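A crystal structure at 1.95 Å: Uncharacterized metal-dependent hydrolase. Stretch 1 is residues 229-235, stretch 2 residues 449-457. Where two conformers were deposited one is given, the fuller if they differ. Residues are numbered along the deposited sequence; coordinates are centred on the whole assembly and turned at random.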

# COMPACT_ATOMS: atom_id res chain seq x y z
N ILE A 229 -6.84 -8.83 -11.23
CA ILE A 229 -7.41 -7.62 -11.82
C ILE A 229 -7.04 -6.42 -10.94
O ILE A 229 -6.75 -6.58 -9.76
CB ILE A 229 -8.97 -7.71 -11.94
CG1 ILE A 229 -9.62 -7.95 -10.57
CG2 ILE A 229 -9.39 -8.78 -12.98
CD1 ILE A 229 -11.16 -7.79 -10.52
N ASN A 230 -7.06 -5.22 -11.52
CA ASN A 230 -6.88 -4.00 -10.75
C ASN A 230 -8.12 -3.70 -9.92
O ASN A 230 -9.24 -3.73 -10.43
CB ASN A 230 -6.54 -2.82 -11.67
CG ASN A 230 -5.34 -3.10 -12.56
OD1 ASN A 230 -4.26 -3.47 -12.07
ND2 ASN A 230 -5.52 -2.95 -13.87
N VAL A 231 -7.92 -3.47 -8.63
CA VAL A 231 -9.02 -3.24 -7.71
C VAL A 231 -8.85 -1.89 -7.03
O VAL A 231 -7.89 -1.68 -6.29
CB VAL A 231 -9.12 -4.36 -6.65
CG1 VAL A 231 -10.26 -4.08 -5.65
CG2 VAL A 231 -9.31 -5.74 -7.31
N PHE A 232 -9.80 -0.99 -7.26
CA PHE A 232 -9.83 0.30 -6.57
C PHE A 232 -10.88 0.20 -5.45
O PHE A 232 -12.09 0.26 -5.70
CB PHE A 232 -10.10 1.44 -7.57
CG PHE A 232 -8.96 1.65 -8.54
CD1 PHE A 232 -8.02 2.66 -8.31
CD2 PHE A 232 -8.79 0.81 -9.65
CE1 PHE A 232 -6.93 2.83 -9.17
CE2 PHE A 232 -7.71 0.98 -10.53
CZ PHE A 232 -6.78 1.99 -10.28
N ALA A 233 -10.40 0.02 -4.22
CA ALA A 233 -11.26 -0.25 -3.07
C ALA A 233 -11.89 1.01 -2.50
O ALA A 233 -11.19 1.93 -2.07
CB ALA A 233 -10.49 -1.00 -1.98
N TYR A 234 -13.21 1.04 -2.49
CA TYR A 234 -13.95 2.10 -1.80
C TYR A 234 -14.56 1.49 -0.55
O TYR A 234 -15.50 0.69 -0.62
CB TYR A 234 -15.01 2.72 -2.71
CG TYR A 234 -14.45 3.67 -3.75
CD1 TYR A 234 -13.75 3.18 -4.86
CD2 TYR A 234 -14.64 5.05 -3.64
CE1 TYR A 234 -13.23 4.06 -5.83
CE2 TYR A 234 -14.13 5.94 -4.61
CZ TYR A 234 -13.43 5.42 -5.69
OH TYR A 234 -12.92 6.27 -6.66
N VAL A 235 -13.99 1.86 0.59
CA VAL A 235 -14.34 1.25 1.86
C VAL A 235 -15.62 1.83 2.49
O VAL A 235 -16.09 2.91 2.13
CB VAL A 235 -13.15 1.36 2.86
CG1 VAL A 235 -11.86 0.79 2.24
CG2 VAL A 235 -12.93 2.80 3.31
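Stretch 2, residues 449-457: RVSLASDIG

Packing of residues 449-457 against the strand 230-235 of the same chain. Backbone: stretch 2 starts with the last two residues of a helix, R449 and V450, and S451 is the first residue to leave helical phi/psi. The L452 N to R449 O hydrogen bond (3.0 Å) spans this exit, and L452 takes up positive phi (57/37). A453, at -100/91, is extended and opens a type I beta turn that runs to I456, closed by a weak hydrogen bond from I456 N to A453 O (3.4 Å). G457 follows at phi/psi 120/-20, where a CB would be jammed against the carbonyl O of I456; its glycine is thus called for by its own backbone, not by the strand. Direction: S451 has its CA nearest that of F232 (7.2 Å between the two CA atoms), and I456 its CA nearest that of N230 (9.6 Å, CA to CA). The later residue of stretch 2 therefore pairs with the earlier residue of the strand, so the segment runs broadly against the strand's direction; with a helix end and a turn in place of a straight element, it has no single axis from which to quote a crossing angle. The CA separations leave room for side chains between the backbones, and no hydrogen bond links the two stretches. Strand alternation decides which residues take part: N230, F232 and Y234 point their CA-to-CB bonds toward stretch 2, while V231, A233 and V235 are out of its reach. Apolar contacts: F232, with chi1 in the m well, has the largest area of the strand covered by stretch 2. Its CZ lies 3.4 Å from A453 CB, the small methyl directed toward the strand. The I456 side chain, extended by chi1 m and chi2 t, brings CD1 to 3.8 Å from F232 CE2, at the edge of the ring and near its plane. Mixed contacts: the same I456 CD1 also lies 3.7 Å from N230 ND2, so one methyl touches two strand residues; the amide of N230 has its hydrogen bonds elsewhere in the structure and meets I456 through van der Waals packing. Contacts with the helix end: S451 O is 3.9 Å from F232 CD1, and Y234 OH lies 3.9 Å from S451 CA and 4.2 Å from V450 O. The Y234 hydroxyl is hydrogen-bonded elsewhere, so its contact here is one of packing alone. In all, 266 Å² is buried, both sides summed.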

# COMPACT_ATOMS: atom_id res chain seq x y z
N ARG A 449 -10.97 7.25 -15.41
CA ARG A 449 -10.94 8.63 -14.93
C ARG A 449 -11.87 8.85 -13.75
O ARG A 449 -11.49 9.52 -12.79
CB ARG A 449 -11.30 9.60 -16.07
CG ARG A 449 -10.21 9.73 -17.12
CD ARG A 449 -9.10 10.67 -16.66
NE ARG A 449 -9.52 12.06 -16.82
CZ ARG A 449 -8.80 13.12 -16.48
NH1 ARG A 449 -7.60 12.97 -15.94
NH2 ARG A 449 -9.29 14.34 -16.68
N VAL A 450 -13.07 8.28 -13.83
CA VAL A 450 -14.05 8.34 -12.72
C VAL A 450 -13.47 7.71 -11.42
O VAL A 450 -13.75 8.17 -10.30
CB VAL A 450 -15.41 7.71 -13.17
CG1 VAL A 450 -16.35 7.42 -12.00
CG2 VAL A 450 -16.10 8.64 -14.17
N SER A 451 -12.64 6.69 -11.60
CA SER A 451 -12.01 5.96 -10.49
C SER A 451 -10.64 6.53 -10.12
O SER A 451 -9.93 5.94 -9.30
CB SER A 451 -11.85 4.49 -10.87
OG SER A 451 -13.08 3.93 -11.29
N LEU A 452 -10.27 7.65 -10.73
CA LEU A 452 -8.96 8.31 -10.52
C LEU A 452 -7.77 7.38 -10.82
O LEU A 452 -6.75 7.40 -10.14
CB LEU A 452 -8.86 8.93 -9.11
CG LEU A 452 -9.95 9.95 -8.74
CD1 LEU A 452 -9.79 10.45 -7.29
CD2 LEU A 452 -9.97 11.14 -9.71
N ALA A 453 -7.93 6.55 -11.85
CA ALA A 453 -6.87 5.65 -12.28
C ALA A 453 -6.21 6.29 -13.47
O ALA A 453 -6.64 6.07 -14.61
CB ALA A 453 -7.46 4.32 -12.67
N SER A 454 -5.17 7.10 -13.22
CA SER A 454 -4.65 7.99 -14.26
C SER A 454 -3.84 7.26 -15.35
O SER A 454 -3.65 7.80 -16.44
CB SER A 454 -3.81 9.12 -13.64
OG SER A 454 -2.68 8.59 -12.98
N ASP A 455 -3.40 6.05 -15.05
CA ASP A 455 -2.63 5.27 -16.03
C ASP A 455 -3.40 4.06 -16.60
O ASP A 455 -2.79 3.11 -17.06
CB ASP A 455 -1.28 4.84 -15.44
CG ASP A 455 -1.42 4.02 -14.17
OD1 ASP A 455 -2.56 3.83 -13.68
OD2 ASP A 455 -0.39 3.55 -13.65
N ILE A 456 -4.72 4.10 -16.53
CA ILE A 456 -5.53 3.03 -17.11
C ILE A 456 -6.53 3.62 -18.09
O ILE A 456 -6.96 4.77 -17.93
CB ILE A 456 -6.25 2.18 -16.00
CG1 ILE A 456 -5.23 1.60 -15.01
CG2 ILE A 456 -7.14 1.08 -16.62
CD1 ILE A 456 -5.82 0.76 -13.87
N GLY A 457 -6.88 2.87 -19.14
CA GLY A 457 -8.02 3.23 -19.97
C GLY A 457 -7.69 3.49 -21.43
O GLY A 457 -8.59 3.46 -22.28